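Local coordinates for single-strand binding protein (Thermotoga maritima, PDB 1Z9F) that binds single-stranded DNA as a homotetramer of OB-fold subunits, the usual way this family protects and organises unwound strands, at the interface of chains A and B. Coordinates in Å, arbitrary orientation; residue numbers count along the deposited sequence, not the author numbering. Chains: chain A/B, Single-strand binding protein.

Contact 1: the interface of chains A and B. Residues chain A 17, 93-96; chain B 49, 63, 65.
A:Arg94 lies on B:Arg49 with the two guanidinium planes stacked 9° apart. This is one end of the dimer interface of an OB-fold single-strand binding protein. Strand 86-96 of chain A meets strand 62-70 and the loop residue B:Arg49 of chain B. The stack is offset: B:Arg49 CD sits over the centre of the A:Arg94 group, 3.5 Å from CZ. A:Arg94 NE in turn covers the rim of the B:Arg49 group. B:Asp63 lies beside both arginines, and its charge would offset theirs. B:Arg49 grips it side-on, with NE on OD2 and NH2 on OD1. A:Arg94 NH1 adds a longer salt bridge to B:Asp63 OD2, at 3.5 Å. A bend at chi2 (-33°) takes the A:Arg94 chain across B:Asp63 at about a right angle, with its head over B:Arg49. The carboxylate also takes a backbone hydrogen bond across the interface, from A:Met95 N to B:Asp63 OD1 at 2.6 Å. That N-H and B:Arg49 NH2 reach OD1 from opposite faces of the carboxylate, which should limit its rotation. Next to it, A:Met95 CG lies over the face of the B:Phe65 ring, 3.7 Å from the ring centroid. The backbone oxygen A:Met93 O meets the ring at its edge, in plane. A:Asn17 ND2 gives a hydrogen bond to A:Met93 O at 2.8 Å. The A:Asn17 amide stands 78° to the ring.

Contact 2: the interface of chains A and B. Residues chain A 47, 49, 63, 65; chain B 17, 93-95.
Strand 62-70 of chain A, the end of its strand 39-48 and the loop residue A:Arg49 meet strands 86-96 and 16-25 of chain B. All the strands belong to the OB-folds of this single-strand binding protein. A:Val47 comes in from strand 39-48. Its CG1 methyl, anti to the backbone N (chi1 177°), touches B:Asn17 CB at 3.8 Å, and the two side chains cross at about a right angle. The B:Asn17 amide pairs with both backbone polar groups of B:Met93. B:Asn17 OD1 accepts from B:Met93 N at 2.9 Å, and ND2 gives to B:Met93 O. This pairing fixes the amide's rotation and ties strand 16-25 to strand 86-96. The A:Phe65 ring turns its edge to B:Met93 O and one face to B:Met95 CG. Its CE2 also meets B:Met93 CG at 3.6 Å. Beyond the ring, A:Asp63 OD1 accepts from B:Met95 N in a bond of 163° at the hydrogen. A:Arg49 holds the same carboxylate side-on through NE and NH2. A:Arg49 NE lies 3.0 Å from A:Asp63 OD2, which sits 14° out of the guanidinium plane. B:Arg94 stacks on A:Arg49, and its NH1 makes a salt bridge to A:Asp63 OD2.

Contact 3: the interface of chains A and B. Residues chain A 19, 21, 65, 93; chain B 17-19, 93.
A:Ile19 and B:Met93 meet at the apolar centre, near the two-fold axis of the dimer. A:Ile19 CD1 packs on B:Met93 CB at 3.7 Å, and the side chains cross at about a right angle. The two-fold axis repeats it: B:Ile19 CD1 lies 3.7 Å from A:Met93 CB. In both isoleucines CG1 is anti to the backbone N (chi1 -169°) and the chain runs on extended, which carries the CD1 methyl to the methionine of the other subunit. The two methionines cross at about a right angle as well. A:Met93 CG is 4.2 Å from B:Met93 SD, so they touch loosely. Each methionine chain is bent at chi2 and chi3, and the two ends diverge, with the CE methyls farther apart than the sulfurs. Around this core the strands 16-25 of both chains pair antiparallel. A:Ile19 faces B:Ile19 in one bridge, and A:Leu21 faces B:Asn17 in another. Such pairing joins two OB-fold barrels through their edges. Between the paired strands the carbonyl B:Lys18 O lies 3.4 Å from A:Ile19 CG1. A:Leu21 forks over two neighbours. Its CD1 covers one face of its own chain's A:Phe65 ring, toward the rim. Its other methyl flanks the B:Asn17 amide, the polar rim here, which stays paired with its own strand 86-96. A:Leu21 CD2 lies 3.9 Å from B:Asn17 CG, the two side chains side by side and pointing the same way.

Contact 1: the interface of chains A and B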
# COMPACT_ATOMS: atom_id res chain seq x y z
N ASN A 17 -0.44 1.86 -9.58
CA ASN A 17 -0.31 1.29 -8.25
C ASN A 17 1.13 1.47 -7.84
O ASN A 17 1.98 0.84 -8.37
CB ASN A 17 -0.70 -0.18 -8.30
CG ASN A 17 -0.49 -0.89 -6.99
OD1 ASN A 17 0.37 -0.53 -6.20
ND2 ASN A 17 -1.27 -1.96 -6.78
N MET A 93 1.57 -2.36 -4.36
CA MET A 93 0.83 -2.91 -3.24
C MET A 93 -0.09 -3.97 -3.83
O MET A 93 -1.03 -3.66 -4.54
CB MET A 93 0.09 -1.81 -2.50
CG MET A 93 -0.55 -2.24 -1.16
SD MET A 93 0.61 -2.94 0.04
CE MET A 93 0.18 -4.62 0.03
N ARG A 94 0.26 -5.23 -3.57
CA ARG A 94 -0.60 -6.36 -3.95
C ARG A 94 -1.58 -6.74 -2.85
O ARG A 94 -1.22 -6.90 -1.68
CB ARG A 94 0.22 -7.59 -4.35
CG ARG A 94 1.04 -7.46 -5.64
CD ARG A 94 0.38 -6.58 -6.70
NE ARG A 94 1.00 -6.76 -8.03
CZ ARG A 94 0.86 -5.92 -9.07
NH1 ARG A 94 0.15 -4.79 -8.96
NH2 ARG A 94 1.47 -6.20 -10.22
N MET A 95 -2.82 -6.90 -3.26
CA MET A 95 -3.94 -7.25 -2.40
C MET A 95 -4.38 -8.67 -2.75
O MET A 95 -5.44 -8.87 -3.34
CB MET A 95 -5.07 -6.25 -2.63
CG MET A 95 -4.74 -4.86 -2.17
SD MET A 95 -4.85 -4.79 -0.37
CE MET A 95 -3.12 -4.73 0.01
N ARG A 96 -3.54 -9.63 -2.40
CA ARG A 96 -3.66 -10.96 -2.98
C ARG A 96 -4.65 -11.79 -2.18
O ARG A 96 -4.51 -11.97 -0.97
CB ARG A 96 -2.29 -11.64 -3.13
CG ARG A 96 -2.07 -12.86 -2.27
CD ARG A 96 -0.92 -13.73 -2.76
NE ARG A 96 -0.27 -14.37 -1.62
CZ ARG A 96 -0.82 -15.32 -0.87
NH1 ARG A 96 -2.03 -15.81 -1.13
NH2 ARG A 96 -0.12 -15.81 0.15
N ARG B 49 -4.11 -4.83 -12.60
CA ARG B 49 -2.71 -4.91 -12.96
C ARG B 49 -2.58 -4.90 -14.48
O ARG B 49 -2.38 -5.94 -15.10
CB ARG B 49 -2.07 -6.17 -12.34
CG ARG B 49 -2.33 -6.34 -10.84
CD ARG B 49 -1.91 -7.72 -10.37
NE ARG B 49 -2.19 -7.96 -8.95
CZ ARG B 49 -1.86 -9.08 -8.31
NH1 ARG B 49 -1.27 -10.09 -8.94
NH2 ARG B 49 -2.15 -9.21 -7.02
N ASP B 63 -6.39 -5.71 -7.90
CA ASP B 63 -6.18 -5.45 -6.50
C ASP B 63 -7.24 -4.48 -6.02
O ASP B 63 -7.45 -3.42 -6.63
CB ASP B 63 -4.81 -4.82 -6.28
CG ASP B 63 -3.71 -5.81 -6.43
OD1 ASP B 63 -3.71 -6.80 -5.67
OD2 ASP B 63 -2.84 -5.60 -7.29
N PHE B 65 -8.70 -2.05 -2.94
CA PHE B 65 -8.22 -1.24 -1.83
C PHE B 65 -9.37 -0.49 -1.15
O PHE B 65 -10.08 0.26 -1.79
CB PHE B 65 -7.20 -0.22 -2.35
CG PHE B 65 -5.97 -0.84 -2.97
CD1 PHE B 65 -5.94 -1.13 -4.32
CD2 PHE B 65 -4.86 -1.13 -2.21
CE1 PHE B 65 -4.84 -1.70 -4.88
CE2 PHE B 65 -3.75 -1.69 -2.77
CZ PHE B 65 -3.74 -1.99 -4.10

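Contact 2: the interface of chains A and B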
# COMPACT_ATOMS: atom_id res chain seq x y z
N VAL A 47 7.30 0.34 9.52
CA VAL A 47 7.17 1.72 9.06
C VAL A 47 6.31 2.47 10.06
O VAL A 47 5.08 2.52 9.93
CB VAL A 47 6.49 1.78 7.66
CG1 VAL A 47 6.28 3.25 7.20
CG2 VAL A 47 7.30 0.97 6.62
N ARG A 49 4.50 5.46 12.20
CA ARG A 49 3.82 6.68 11.83
C ARG A 49 4.43 7.84 12.62
O ARG A 49 3.86 8.31 13.61
CB ARG A 49 2.31 6.55 12.10
CG ARG A 49 1.67 5.29 11.50
CD ARG A 49 0.26 5.09 12.03
NE ARG A 49 -0.37 3.87 11.54
CZ ARG A 49 -1.63 3.51 11.83
NH1 ARG A 49 -2.38 4.26 12.63
NH2 ARG A 49 -2.13 2.39 11.34
N ASP A 63 3.09 0.45 11.23
CA ASP A 63 2.54 -0.36 10.17
C ASP A 63 3.60 -1.33 9.70
O ASP A 63 4.72 -0.92 9.38
CB ASP A 63 2.11 0.51 9.01
CG ASP A 63 0.86 1.27 9.30
OD1 ASP A 63 -0.16 0.62 9.58
OD2 ASP A 63 0.90 2.51 9.25
N PHE A 65 4.76 -4.25 6.92
CA PHE A 65 4.56 -4.60 5.52
C PHE A 65 5.43 -5.80 5.12
O PHE A 65 6.64 -5.75 5.27
CB PHE A 65 4.93 -3.40 4.63
CG PHE A 65 4.08 -2.17 4.88
CD1 PHE A 65 4.46 -1.23 5.81
CD2 PHE A 65 2.92 -1.97 4.17
CE1 PHE A 65 3.70 -0.14 6.04
CE2 PHE A 65 2.15 -0.86 4.38
CZ PHE A 65 2.53 0.05 5.33
N ASN B 17 5.79 6.67 4.19
CA ASN B 17 4.73 5.76 3.79
C ASN B 17 3.86 6.49 2.80
O ASN B 17 3.17 7.39 3.17
CB ASN B 17 3.94 5.34 5.03
CG ASN B 17 2.74 4.49 4.72
OD1 ASN B 17 2.16 4.57 3.64
ND2 ASN B 17 2.34 3.67 5.70
N MET B 93 -0.61 3.90 3.39
CA MET B 93 -1.07 2.53 3.48
C MET B 93 -1.04 2.18 4.96
O MET B 93 0.03 2.06 5.55
CB MET B 93 -0.21 1.61 2.62
CG MET B 93 -0.75 0.17 2.47
SD MET B 93 -2.42 0.06 1.78
CE MET B 93 -3.34 -0.43 3.16
N ARG B 94 -2.22 2.10 5.55
CA ARG B 94 -2.37 1.63 6.94
C ARG B 94 -2.57 0.13 7.03
O ARG B 94 -3.40 -0.46 6.34
CB ARG B 94 -3.51 2.34 7.67
CG ARG B 94 -3.30 3.84 7.93
CD ARG B 94 -1.84 4.23 8.18
NE ARG B 94 -1.74 5.58 8.78
CZ ARG B 94 -0.62 6.32 8.82
NH1 ARG B 94 0.53 5.87 8.28
NH2 ARG B 94 -0.64 7.52 9.39
N MET B 95 -1.79 -0.47 7.92
CA MET B 95 -1.80 -1.90 8.18
C MET B 95 -2.38 -2.13 9.57
O MET B 95 -1.67 -2.47 10.52
CB MET B 95 -0.36 -2.41 8.11
CG MET B 95 0.23 -2.34 6.73
SD MET B 95 -0.46 -3.68 5.73
CE MET B 95 -1.56 -2.74 4.71

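Contact 3: the interface of chains A and B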
# COMPACT_ATOMS: atom_id res chain seq x y z
N ILE A 19 3.73 2.09 -4.40
CA ILE A 19 3.96 2.29 -2.98
C ILE A 19 5.46 2.55 -2.70
O ILE A 19 6.30 1.91 -3.26
CB ILE A 19 3.33 1.16 -2.08
CG1 ILE A 19 3.37 1.59 -0.61
CG2 ILE A 19 4.04 -0.17 -2.27
CD1 ILE A 19 2.55 0.79 0.27
N LEU A 21 7.91 3.13 0.68
CA LEU A 21 7.98 2.96 2.14
C LEU A 21 9.42 3.13 2.52
O LEU A 21 10.29 2.78 1.73
CB LEU A 21 7.52 1.55 2.54
CG LEU A 21 6.11 1.17 2.07
CD1 LEU A 21 5.87 -0.28 2.20
CD2 LEU A 21 5.06 1.98 2.81
N PHE A 65 4.76 -4.25 6.92
CA PHE A 65 4.56 -4.60 5.52
C PHE A 65 5.43 -5.80 5.12
O PHE A 65 6.64 -5.75 5.27
CB PHE A 65 4.93 -3.40 4.63
CG PHE A 65 4.08 -2.17 4.88
CD1 PHE A 65 4.46 -1.23 5.81
CD2 PHE A 65 2.92 -1.97 4.17
CE1 PHE A 65 3.70 -0.14 6.04
CE2 PHE A 65 2.15 -0.86 4.38
CZ PHE A 65 2.53 0.05 5.33
N MET A 93 1.57 -2.36 -4.36
CA MET A 93 0.83 -2.91 -3.24
C MET A 93 -0.09 -3.97 -3.83
O MET A 93 -1.03 -3.66 -4.54
CB MET A 93 0.09 -1.81 -2.50
CG MET A 93 -0.55 -2.24 -1.16
SD MET A 93 0.61 -2.94 0.04
CE MET A 93 0.18 -4.62 0.03
N ASN B 17 5.79 6.67 4.19
CA ASN B 17 4.73 5.76 3.79
C ASN B 17 3.86 6.49 2.80
O ASN B 17 3.17 7.39 3.17
CB ASN B 17 3.94 5.34 5.03
CG ASN B 17 2.74 4.49 4.72
OD1 ASN B 17 2.16 4.57 3.64
ND2 ASN B 17 2.34 3.67 5.70
N LYS B 18 3.93 6.11 1.53
CA LYS B 18 3.20 6.81 0.51
C LYS B 18 2.61 5.84 -0.45
O LYS B 18 3.33 4.98 -1.00
CB LYS B 18 4.19 7.70 -0.21
CG LYS B 18 3.61 8.69 -1.15
CD LYS B 18 2.54 9.34 -0.55
CE LYS B 18 2.19 10.63 -1.12
NZ LYS B 18 1.13 11.23 -0.20
N ILE B 19 1.31 5.96 -0.69
CA ILE B 19 0.69 5.13 -1.72
C ILE B 19 -0.09 6.02 -2.71
O ILE B 19 -0.77 6.92 -2.33
CB ILE B 19 -0.14 3.94 -1.14
CG1 ILE B 19 -0.51 2.97 -2.28
CG2 ILE B 19 -1.39 4.40 -0.41
CD1 ILE B 19 -1.00 1.68 -1.83
N MET B 93 -0.61 3.90 3.39
CA MET B 93 -1.07 2.53 3.48
C MET B 93 -1.04 2.18 4.96
O MET B 93 0.03 2.06 5.55
CB MET B 93 -0.21 1.61 2.62
CG MET B 93 -0.75 0.17 2.47
SD MET B 93 -2.42 0.06 1.78
CE MET B 93 -3.34 -0.43 3.16

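Contact 1 and contact 2 are largely two-fold twins with the chains exchanged, and their C-alpha centres lie about 15 Å apart. Contact 3 sits between them, about 11 Å from contact 1 and 7 Å from contact 2. It shares A:Met93 with contact 1, and A:Phe65, B:Asn17 and B:Met93 with contact 2. Strands 16-25 and 86-96 therefore run through the whole interface, from a charged patch at each end to an apolar middle. The protein is a homotetramer, and the deposited assembly holds two chains. This pair is probably one dimer within it; the structure alone does not show the other contacts.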